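Local coordinates for racemase (Pseudovibrio sp. JE062, PDB 3MKC), which is a racemase-family protein of the enolase superfamily, joining an N-terminal capping domain to a C-terminal TIM-type barrel domain, at residues A85-M90 with L297-E302; E233-E238 with N308-P313; E274-G279 with T301-A306. All coordinates share one frame; numbering follows the deposited sequence.

Interaction 1 (A85-M90 with L297-E302); sequences AIWDAM and LRRITE
Arg299 reaches out from helix 293-306, one of the outer helices of the TIM-type barrel, to set its guanidinium against the indole of Trp87 on helix 83-93 of the N-terminal domain. This is a domain-domain contact of the enolase superfamily fold, made by two long side chains that bridge well-separated helices: the nearest CA atoms, of Trp87 and Arg299, are 12.1 Å apart. The close part is a cation-pi interaction. Arg299 NH2 stands over the six-membered ring, 3.4 Å from Trp87 CD2, and Arg299 CZ lies 4.6 Å from the centroid of that ring, only 10° off the normal. The guanidinium nevertheless does not lie flat on the indole; the planes are 76° apart, and it approaches edge-on with NH2 leading. A bend at chi3 (-74°) turns the end of the arginine out of the line of its aliphatic chain. The indole is held on its own side: Trp87 NE1 is hydrogen-bonded to Gly292 O, and the ring packs on Met104 and Leu107 of helix 102-122. Arg299 NE also forms a salt bridge with Glu296 OE1, about one turn earlier, which helps to fix the guanidinium. Toward solvent the contact is looser. The exposed Asp88 carboxylate is near the arginine without a direct salt bridge, OD1 lying well out of the guanidinium plane. A water joins the two instead, donating to Asp88 OD1 at 2.6 Å and accepting from Arg299 NH1 at 2.7 Å.

Interaction 2 (E233-E238 with N308-P313); sequences ELYFAE and NVQVMP
Tyr235 and Gln310 meet near the N-terminal ends of the strands of the TIM-type barrel, where the phenol hydroxyl donates to the side-chain amide in a short hydrogen bond, Tyr235 OH to Gln310 OE1 at 2.6 Å. The donor sits in the carbonyl plane on a lone pair, with a C=O...O angle of 111°, and the amide oxygen comes to the edge of the phenol ring. Ring and amide planes are only 24° apart, so the two flat groups run almost on from one another. Beside this bond the methyl end of Met312, a selenomethionine, comes up to the same phenol: Met312 CE is 3.6 Å from Tyr235 CE2 and 3.5 Å from Tyr235 OH. Its selenium makes Met-aromatic contacts with both aromatic residues, obliquely to the Tyr235 ring and at the edge of the Phe236 ring, where Met312 SE is 4.1 Å from Phe236 CE2. With CG opposite the backbone N (chi1 -167°), the phenol extends toward segment 308-313, and the extended chains of Gln310 and Met312 come to meet it. In the second shell, Arg259 makes a cation-pi interaction with the Tyr235 ring and also binds Tyr235 O through NH1. Met209 touches both aromatic side chains, and Leu283 lies against Phe236, Gln310 and Met312. Strand 236-238 pairs in parallel with strand 207-211, and strand 310-311 with 283-284; the contact therefore spans the barrel interior between strands that are not neighbours. On the outer side of segment 308-313, Val309 and Val311 pack on Ala304 of helix 293-306, so this segment is lined by the core on one face and an outer helix on the other.

Interaction 3 (E274-G279 with T301-A306); sequences EWITKG and TEMATA
Ile276 points from helix 268-277 at helix 293-306, and its CD1 settles against Met303 and Ala304. The two are successive helices on the outside of the TIM-type barrel, with strand 283-284 between them in the chain. The meeting is wholly apolar and rests on one methyl group. Ile276 CD1 is 4.0 Å from Met303 CG, and equally 4.0 Å from Ala304 CA, with Ala304 CB slightly farther at 4.4 Å. Ile276 holds CD1 at the end of an extended branch (chi2 175°). Met303, a selenomethionine, bends back at chi3 (58°), which brings its CE also to 4.0 Å from Ile276 CD1. Ala304, with only a methyl side chain, is consistent with the close backbone approach: the nearest CA atoms, of Ile276 and Ala304, are 7.4 Å apart. Toward the strands, Ile276 also touches Leu284 of strand 283-284, while Ala304 touches Val311 of strand 310-311. The polar bonds at hand are local: Thr305 OG1 is linked to Asn334 ND2, and Met303 O to Asn307 ND2. In segment 274-279, Glu274 O accepts from two backbone donors, Lys278 N at 2.8 Å and Gly279 N at 3.2 Å.

Helix 293-306 ties the three contacts together. Interactions 1 and 3 share it, their centres about 15 Å apart: interaction 1 faces the N-terminal domain, interaction 3 the preceding barrel helix. Its last turn passes through a Schellman motif at Asn308 into strand 310-311 of interaction 2, whose centre is about 13 Å from that of interaction 3. There Val309 N probably hydrogen-bonds to Ala304 O (2.9 Å). The centres of interactions 1 and 2 are about 23 Å apart, yet their segments touch: Leu297 CD2 lies 3.9 Å from Pro313 CG. Interaction 2 lies inside the ring of strands, its Tyr235-Gln310 bond near their N-terminal ends; in this superfamily the active site lies at the C-terminal ends.

Interaction 1 (A85-M90 with L297-E302)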
loop_
_atom_site.group_PDB
_atom_site.type_symbol
_atom_site.label_atom_id
_atom_site.label_comp_id
_atom_site.label_asym_id
_atom_site.label_seq_id
_atom_site.Cartn_x
_atom_site.Cartn_y
_atom_site.Cartn_z
ATOM N N ALA A 85 -10.716 10.704 -15.325
ATOM C CA ALA A 85 -10.400 11.880 -16.128
ATOM C C ALA A 85 -9.574 12.902 -15.350
ATOM O O ALA A 85 -8.673 13.525 -15.904
ATOM C CB ALA A 85 -11.683 12.525 -16.642
ATOM N N ILE A 86 -9.881 13.080 -14.070
ATOM C CA ILE A 86 -9.135 14.034 -13.253
ATOM C C ILE A 86 -7.699 13.532 -13.096
ATOM O O ILE A 86 -6.750 14.312 -13.100
ATOM C CB ILE A 86 -9.785 14.207 -11.875
ATOM C CG1 ILE A 86 -11.206 14.749 -12.055
ATOM C CG2 ILE A 86 -8.951 15.156 -11.016
ATOM C CD1 ILE A 86 -12.030 14.765 -10.791
ATOM N N TRP A 87 -7.551 12.219 -12.965
ATOM C CA TRP A 87 -6.234 11.599 -12.834
ATOM C C TRP A 87 -5.397 12.006 -14.047
ATOM O O TRP A 87 -4.277 12.500 -13.903
ATOM C CB TRP A 87 -6.367 10.072 -12.820
ATOM C CG TRP A 87 -5.170 9.332 -12.276
ATOM C CD1 TRP A 87 -5.046 8.781 -11.030
ATOM C CD2 TRP A 87 -3.943 9.041 -12.965
ATOM N NE1 TRP A 87 -3.822 8.164 -10.900
ATOM C CE2 TRP A 87 -3.126 8.308 -12.073
ATOM C CE3 TRP A 87 -3.455 9.328 -14.249
ATOM C CZ2 TRP A 87 -1.847 7.856 -12.423
ATOM C CZ3 TRP A 87 -2.178 8.877 -14.600
ATOM C CH2 TRP A 87 -1.392 8.149 -13.686
ATOM N N ASP A 88 -5.949 11.788 -15.239
ATOM C CA ASP A 88 -5.250 12.119 -16.475
ATOM C C ASP A 88 -4.929 13.602 -16.565
ATOM O O ASP A 88 -3.850 13.982 -17.027
ATOM C CB ASP A 88 -6.077 11.721 -17.709
ATOM C CG ASP A 88 -6.122 10.217 -17.936
ATOM O OD1 ASP A 88 -5.279 9.490 -17.366
ATOM O OD2 ASP A 88 -6.997 9.766 -18.702
ATOM N N ALA A 89 -5.869 14.432 -16.122
ATOM C CA ALA A 89 -5.692 15.878 -16.179
ATOM C C ALA A 89 -4.549 16.334 -15.292
ATOM O O ALA A 89 -3.729 17.159 -15.697
ATOM C CB ALA A 89 -6.985 16.579 -15.768
HETATM N N MSE A 90 -4.501 15.802 -14.077
HETATM C CA MSE A 90 -3.450 16.158 -13.140
HETATM C C MSE A 90 -2.101 15.660 -13.655
HETATM O O MSE A 90 -1.112 16.406 -13.677
HETATM C CB MSE A 90 -3.730 15.550 -11.759
HETATM C CG MSE A 90 -4.899 16.175 -11.003
HETATM SE SE MSE A 90 -5.018 15.501 -9.198
HETATM C CE MSE A 90 -5.594 13.713 -9.631
ATOM N N LEU A 297 -3.745 1.700 -9.424
ATOM C CA LEU A 297 -3.669 0.322 -8.948
ATOM C C LEU A 297 -4.639 -0.571 -9.720
ATOM O O LEU A 297 -4.387 -1.768 -9.908
ATOM C CB LEU A 297 -3.951 0.250 -7.442
ATOM C CG LEU A 297 -2.727 0.535 -6.565
ATOM C CD1 LEU A 297 -3.137 0.595 -5.108
ATOM C CD2 LEU A 297 -1.677 -0.556 -6.764
ATOM N N ARG A 298 -5.745 0.005 -10.175
ATOM C CA ARG A 298 -6.704 -0.771 -10.952
ATOM C C ARG A 298 -6.097 -1.099 -12.317
ATOM O O ARG A 298 -6.201 -2.226 -12.793
ATOM C CB ARG A 298 -8.005 0.003 -11.151
ATOM C CG ARG A 298 -9.057 -0.798 -11.890
ATOM C CD ARG A 298 -10.313 0.016 -12.142
ATOM N NE ARG A 298 -11.414 -0.846 -12.551
ATOM C CZ ARG A 298 -12.652 -0.423 -12.791
ATOM N NH1 ARG A 298 -12.960 0.863 -12.669
ATOM N NH2 ARG A 298 -13.590 -1.294 -13.144
ATOM N N ARG A 299 -5.472 -0.111 -12.956
ATOM C CA ARG A 299 -4.862 -0.375 -14.259
ATOM C C ARG A 299 -3.730 -1.371 -14.108
ATOM O O ARG A 299 -3.572 -2.285 -14.918
ATOM C CB ARG A 299 -4.337 0.914 -14.892
ATOM C CG ARG A 299 -5.443 1.747 -15.518
ATOM C CD ARG A 299 -4.890 2.912 -16.304
ATOM N NE ARG A 299 -4.390 3.979 -15.443
ATOM C CZ ARG A 299 -4.994 5.157 -15.290
ATOM N NH1 ARG A 299 -6.121 5.418 -15.934
ATOM N NH2 ARG A 299 -4.457 6.086 -14.512
ATOM N N ILE A 300 -2.947 -1.187 -13.053
ATOM C CA ILE A 300 -1.824 -2.060 -12.775
ATOM C C ILE A 300 -2.275 -3.496 -12.526
ATOM O O ILE A 300 -1.663 -4.443 -13.015
ATOM C CB ILE A 300 -1.060 -1.562 -11.544
ATOM C CG1 ILE A 300 -0.364 -0.244 -11.887
ATOM C CG2 ILE A 300 -0.081 -2.626 -11.058
ATOM C CD1 ILE A 300 0.294 0.429 -10.693
ATOM N N THR A 301 -3.355 -3.660 -11.771
ATOM C CA THR A 301 -3.822 -4.999 -11.461
ATOM C C THR A 301 -4.440 -5.739 -12.644
ATOM O O THR A 301 -4.239 -6.941 -12.801
ATOM C CB THR A 301 -4.826 -4.969 -10.292
ATOM O OG1 THR A 301 -4.211 -4.330 -9.166
ATOM C CG2 THR A 301 -5.217 -6.389 -9.890
ATOM N N GLU A 302 -5.191 -5.029 -13.478
ATOM C CA GLU A 302 -5.818 -5.676 -14.623
ATOM C C GLU A 302 -4.728 -6.114 -15.583
ATOM O O GLU A 302 -4.845 -7.157 -16.213
ATOM C CB GLU A 302 -6.824 -4.736 -15.302
ATOM C CG GLU A 302 -7.991 -4.372 -14.371
ATOM C CD GLU A 302 -9.166 -3.689 -15.070
ATOM O OE1 GLU A 302 -8.969 -3.024 -16.110
ATOM O OE2 GLU A 302 -10.297 -3.804 -14.554
HETATM O O HOH W 1 -6.514 8.062 -15.599
#

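Interaction 2 (E233-E238 with N308-P313)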
loop_
_atom_site.group_PDB
_atom_site.type_symbol
_atom_site.label_atom_id
_atom_site.label_comp_id
_atom_site.label_asym_id
_atom_site.label_seq_id
_atom_site.Cartn_x
_atom_site.Cartn_y
_atom_site.Cartn_z
ATOM N N GLU A 233 8.286 -23.709 2.255
ATOM C CA GLU A 233 7.082 -23.353 1.515
ATOM C C GLU A 233 6.614 -21.922 1.772
ATOM O O GLU A 233 5.420 -21.677 1.980
ATOM C CB GLU A 233 5.952 -24.322 1.877
ATOM C CG GLU A 233 6.297 -25.793 1.663
ATOM C CD GLU A 233 5.167 -26.722 2.072
ATOM O OE1 GLU A 233 4.026 -26.513 1.602
ATOM O OE2 GLU A 233 5.417 -27.662 2.860
ATOM N N LEU A 234 7.547 -20.978 1.754
ATOM C CA LEU A 234 7.210 -19.576 1.988
ATOM C C LEU A 234 6.379 -19.031 0.823
ATOM O O LEU A 234 6.552 -19.445 -0.326
ATOM C CB LEU A 234 8.501 -18.767 2.170
ATOM C CG LEU A 234 9.411 -19.299 3.293
ATOM C CD1 LEU A 234 10.724 -18.531 3.324
ATOM C CD2 LEU A 234 8.687 -19.179 4.638
ATOM N N TYR A 235 5.476 -18.103 1.130
ATOM C CA TYR A 235 4.609 -17.520 0.115
ATOM C C TYR A 235 5.388 -16.662 -0.875
ATOM O O TYR A 235 5.166 -16.749 -2.080
ATOM C CB TYR A 235 3.512 -16.676 0.758
ATOM C CG TYR A 235 2.431 -16.322 -0.226
ATOM C CD1 TYR A 235 1.282 -17.105 -0.338
ATOM C CD2 TYR A 235 2.585 -15.246 -1.099
ATOM C CE1 TYR A 235 0.312 -16.823 -1.292
ATOM C CE2 TYR A 235 1.632 -14.962 -2.054
ATOM C CZ TYR A 235 0.497 -15.750 -2.153
ATOM O OH TYR A 235 -0.440 -15.482 -3.130
ATOM N N PHE A 236 6.280 -15.812 -0.374
ATOM C CA PHE A 236 7.082 -15.003 -1.276
ATOM C C PHE A 236 8.354 -14.432 -0.678
ATOM O O PHE A 236 8.555 -14.461 0.541
ATOM C CB PHE A 236 6.231 -13.897 -1.945
ATOM C CG PHE A 236 5.792 -12.758 -1.034
ATOM C CD1 PHE A 236 6.694 -12.090 -0.202
ATOM C CD2 PHE A 236 4.489 -12.272 -1.122
ATOM C CE1 PHE A 236 6.299 -10.953 0.521
ATOM C CE2 PHE A 236 4.079 -11.136 -0.409
ATOM C CZ PHE A 236 4.987 -10.474 0.414
ATOM N N ALA A 237 9.227 -13.947 -1.558
ATOM C CA ALA A 237 10.492 -13.353 -1.165
ATOM C C ALA A 237 10.454 -11.897 -1.619
ATOM O O ALA A 237 10.505 -11.609 -2.817
ATOM C CB ALA A 237 11.634 -14.082 -1.827
ATOM N N GLU A 238 10.358 -10.994 -0.649
ATOM C CA GLU A 238 10.280 -9.558 -0.905
ATOM C C GLU A 238 11.591 -8.804 -0.694
ATOM O O GLU A 238 12.371 -9.135 0.191
ATOM C CB GLU A 238 9.218 -8.951 0.010
ATOM C CG GLU A 238 9.145 -7.440 -0.004
ATOM C CD GLU A 238 8.100 -6.919 0.963
ATOM O OE1 GLU A 238 7.091 -7.622 1.172
ATOM O OE2 GLU A 238 8.284 -5.807 1.497
ATOM N N ASN A 308 -0.520 -12.980 -15.473
ATOM C CA ASN A 308 -0.357 -13.964 -14.395
ATOM C C ASN A 308 0.515 -13.460 -13.251
ATOM O O ASN A 308 1.334 -14.198 -12.695
ATOM C CB ASN A 308 0.232 -15.258 -14.955
ATOM C CG ASN A 308 -0.614 -15.836 -16.065
ATOM O OD1 ASN A 308 -1.735 -16.309 -15.835
ATOM N ND2 ASN A 308 -0.090 -15.792 -17.285
ATOM N N VAL A 309 0.311 -12.201 -12.892
ATOM C CA VAL A 309 1.055 -11.566 -11.817
ATOM C C VAL A 309 0.087 -11.097 -10.735
ATOM O O VAL A 309 -0.901 -10.431 -11.026
ATOM C CB VAL A 309 1.843 -10.357 -12.358
ATOM C CG1 VAL A 309 2.456 -9.555 -11.220
ATOM C CG2 VAL A 309 2.934 -10.850 -13.305
ATOM N N GLN A 310 0.381 -11.452 -9.490
ATOM C CA GLN A 310 -0.458 -11.049 -8.367
ATOM C C GLN A 310 -0.093 -9.651 -7.921
ATOM O O GLN A 310 1.029 -9.198 -8.137
ATOM C CB GLN A 310 -0.246 -11.986 -7.172
ATOM C CG GLN A 310 -0.518 -13.441 -7.455
ATOM C CD GLN A 310 -0.570 -14.265 -6.177
ATOM O OE1 GLN A 310 0.117 -13.958 -5.200
ATOM N NE2 GLN A 310 -1.375 -15.318 -6.184
ATOM N N VAL A 311 -1.044 -8.967 -7.293
ATOM C CA VAL A 311 -0.775 -7.641 -6.771
ATOM C C VAL A 311 -1.230 -7.586 -5.321
ATOM O O VAL A 311 -2.364 -7.932 -5.003
ATOM C CB VAL A 311 -1.509 -6.540 -7.545
ATOM C CG1 VAL A 311 -1.175 -5.172 -6.939
ATOM C CG2 VAL A 311 -1.103 -6.577 -9.016
HETATM N N MSE A 312 -0.315 -7.185 -4.451
HETATM C CA MSE A 312 -0.589 -7.023 -3.025
HETATM C C MSE A 312 0.070 -5.686 -2.753
HETATM O O MSE A 312 1.256 -5.623 -2.432
HETATM C CB MSE A 312 0.076 -8.123 -2.201
HETATM C CG MSE A 312 -0.566 -9.497 -2.367
HETATM SE SE MSE A 312 0.063 -10.773 -1.084
HETATM C CE MSE A 312 -0.813 -12.291 -1.807
ATOM N N PRO A 313 -0.690 -4.594 -2.900
ATOM C CA PRO A 313 -0.141 -3.257 -2.679
ATOM C C PRO A 313 0.512 -3.043 -1.327
ATOM O O PRO A 313 -0.036 -3.432 -0.292
ATOM C CB PRO A 313 -1.351 -2.347 -2.885
ATOM C CG PRO A 313 -2.219 -3.128 -3.824
ATOM C CD PRO A 313 -2.119 -4.515 -3.250
#

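Interaction 3 (E274-G279 with T301-A306)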
loop_
_atom_site.group_PDB
_atom_site.type_symbol
_atom_site.label_atom_id
_atom_site.label_comp_id
_atom_site.label_asym_id
_atom_site.label_seq_id
_atom_site.Cartn_x
_atom_site.Cartn_y
_atom_site.Cartn_z
ATOM N N GLU A 274 7.268 -2.647 -16.558
ATOM C CA GLU A 274 8.653 -3.076 -16.720
ATOM C C GLU A 274 8.973 -4.167 -15.691
ATOM O O GLU A 274 9.707 -5.111 -15.979
ATOM C CB GLU A 274 9.605 -1.877 -16.571
ATOM C CG GLU A 274 11.072 -2.224 -16.754
ATOM C CD GLU A 274 11.993 -1.015 -16.677
ATOM O OE1 GLU A 274 11.648 -0.034 -15.979
ATOM O OE2 GLU A 274 13.078 -1.056 -17.302
ATOM N N TRP A 275 8.423 -4.045 -14.487
ATOM C CA TRP A 275 8.661 -5.082 -13.488
ATOM C C TRP A 275 8.075 -6.400 -13.976
ATOM O O TRP A 275 8.640 -7.464 -13.754
ATOM C CB TRP A 275 8.010 -4.725 -12.158
ATOM C CG TRP A 275 8.860 -3.853 -11.308
ATOM C CD1 TRP A 275 8.806 -2.494 -11.217
ATOM C CD2 TRP A 275 9.896 -4.279 -10.415
ATOM N NE1 TRP A 275 9.743 -2.045 -10.317
ATOM C CE2 TRP A 275 10.426 -3.120 -9.810
ATOM C CE3 TRP A 275 10.430 -5.529 -10.068
ATOM C CZ2 TRP A 275 11.465 -3.171 -8.872
ATOM C CZ3 TRP A 275 11.470 -5.581 -9.135
ATOM C CH2 TRP A 275 11.974 -4.407 -8.549
ATOM N N ILE A 276 6.929 -6.330 -14.641
ATOM C CA ILE A 276 6.296 -7.545 -15.137
ATOM C C ILE A 276 7.081 -8.217 -16.265
ATOM O O ILE A 276 7.431 -9.394 -16.175
ATOM C CB ILE A 276 4.868 -7.267 -15.661
ATOM C CG1 ILE A 276 3.931 -6.958 -14.493
ATOM C CG2 ILE A 276 4.353 -8.467 -16.453
ATOM C CD1 ILE A 276 2.538 -6.547 -14.939
ATOM N N THR A 277 7.357 -7.466 -17.324
ATOM C CA THR A 277 8.049 -8.040 -18.478
ATOM C C THR A 277 9.555 -8.223 -18.352
ATOM O O THR A 277 10.093 -9.217 -18.831
ATOM C CB THR A 277 7.773 -7.217 -19.752
ATOM O OG1 THR A 277 8.336 -5.909 -19.606
ATOM C CG2 THR A 277 6.277 -7.093 -19.989
ATOM N N LYS A 278 10.241 -7.275 -17.721
ATOM C CA LYS A 278 11.693 -7.377 -17.580
ATOM C C LYS A 278 12.079 -8.053 -16.271
ATOM O O LYS A 278 13.005 -8.867 -16.226
ATOM C CB LYS A 278 12.342 -5.989 -17.640
ATOM C CG LYS A 278 13.864 -6.036 -17.709
ATOM C CD LYS A 278 14.488 -4.668 -17.455
ATOM C CE LYS A 278 15.362 -4.220 -18.616
ATOM N NZ LYS A 278 14.561 -3.837 -19.818
ATOM N N GLY A 279 11.368 -7.704 -15.204
ATOM C CA GLY A 279 11.652 -8.297 -13.913
ATOM C C GLY A 279 11.087 -9.699 -13.811
ATOM O O GLY A 279 11.579 -10.511 -13.034
ATOM N N THR A 301 -3.355 -3.660 -11.771
ATOM C CA THR A 301 -3.822 -4.999 -11.461
ATOM C C THR A 301 -4.440 -5.739 -12.644
ATOM O O THR A 301 -4.239 -6.941 -12.801
ATOM C CB THR A 301 -4.826 -4.969 -10.292
ATOM O OG1 THR A 301 -4.211 -4.330 -9.166
ATOM C CG2 THR A 301 -5.217 -6.389 -9.890
ATOM N N GLU A 302 -5.191 -5.029 -13.478
ATOM C CA GLU A 302 -5.818 -5.676 -14.623
ATOM C C GLU A 302 -4.728 -6.114 -15.583
ATOM O O GLU A 302 -4.845 -7.157 -16.213
ATOM C CB GLU A 302 -6.824 -4.736 -15.302
ATOM C CG GLU A 302 -7.991 -4.372 -14.371
ATOM C CD GLU A 302 -9.166 -3.689 -15.070
ATOM O OE1 GLU A 302 -8.969 -3.024 -16.110
ATOM O OE2 GLU A 302 -10.297 -3.804 -14.554
HETATM N N MSE A 303 -3.661 -5.323 -15.671
HETATM C CA MSE A 303 -2.529 -5.665 -16.536
HETATM C C MSE A 303 -1.827 -6.878 -15.931
HETATM O O MSE A 303 -1.421 -7.811 -16.635
HETATM C CB MSE A 303 -1.546 -4.488 -16.621
HETATM C CG MSE A 303 -0.176 -4.839 -17.253
HETATM SE SE MSE A 303 1.062 -3.381 -17.496
HETATM C CE MSE A 303 1.175 -2.832 -15.702
ATOM N N ALA A 304 -1.690 -6.849 -14.612
ATOM C CA ALA A 304 -1.034 -7.930 -13.891
ATOM C C ALA A 304 -1.788 -9.241 -14.096
ATOM O O ALA A 304 -1.196 -10.260 -14.429
ATOM C CB ALA A 304 -0.958 -7.593 -12.411
ATOM N N THR A 305 -3.101 -9.209 -13.901
ATOM C CA THR A 305 -3.900 -10.416 -14.073
ATOM C C THR A 305 -3.686 -11.031 -15.458
ATOM O O THR A 305 -3.538 -12.247 -15.596
ATOM C CB THR A 305 -5.382 -10.101 -13.870
ATOM O OG1 THR A 305 -5.596 -9.739 -12.499
ATOM C CG2 THR A 305 -6.252 -11.298 -14.237
ATOM N N ALA A 306 -3.652 -10.186 -16.481
ATOM C CA ALA A 306 -3.465 -10.673 -17.846
ATOM C C ALA A 306 -2.097 -11.338 -18.003
ATOM O O ALA A 306 -1.919 -12.204 -18.854
ATOM C CB ALA A 306 -3.605 -9.515 -18.837
#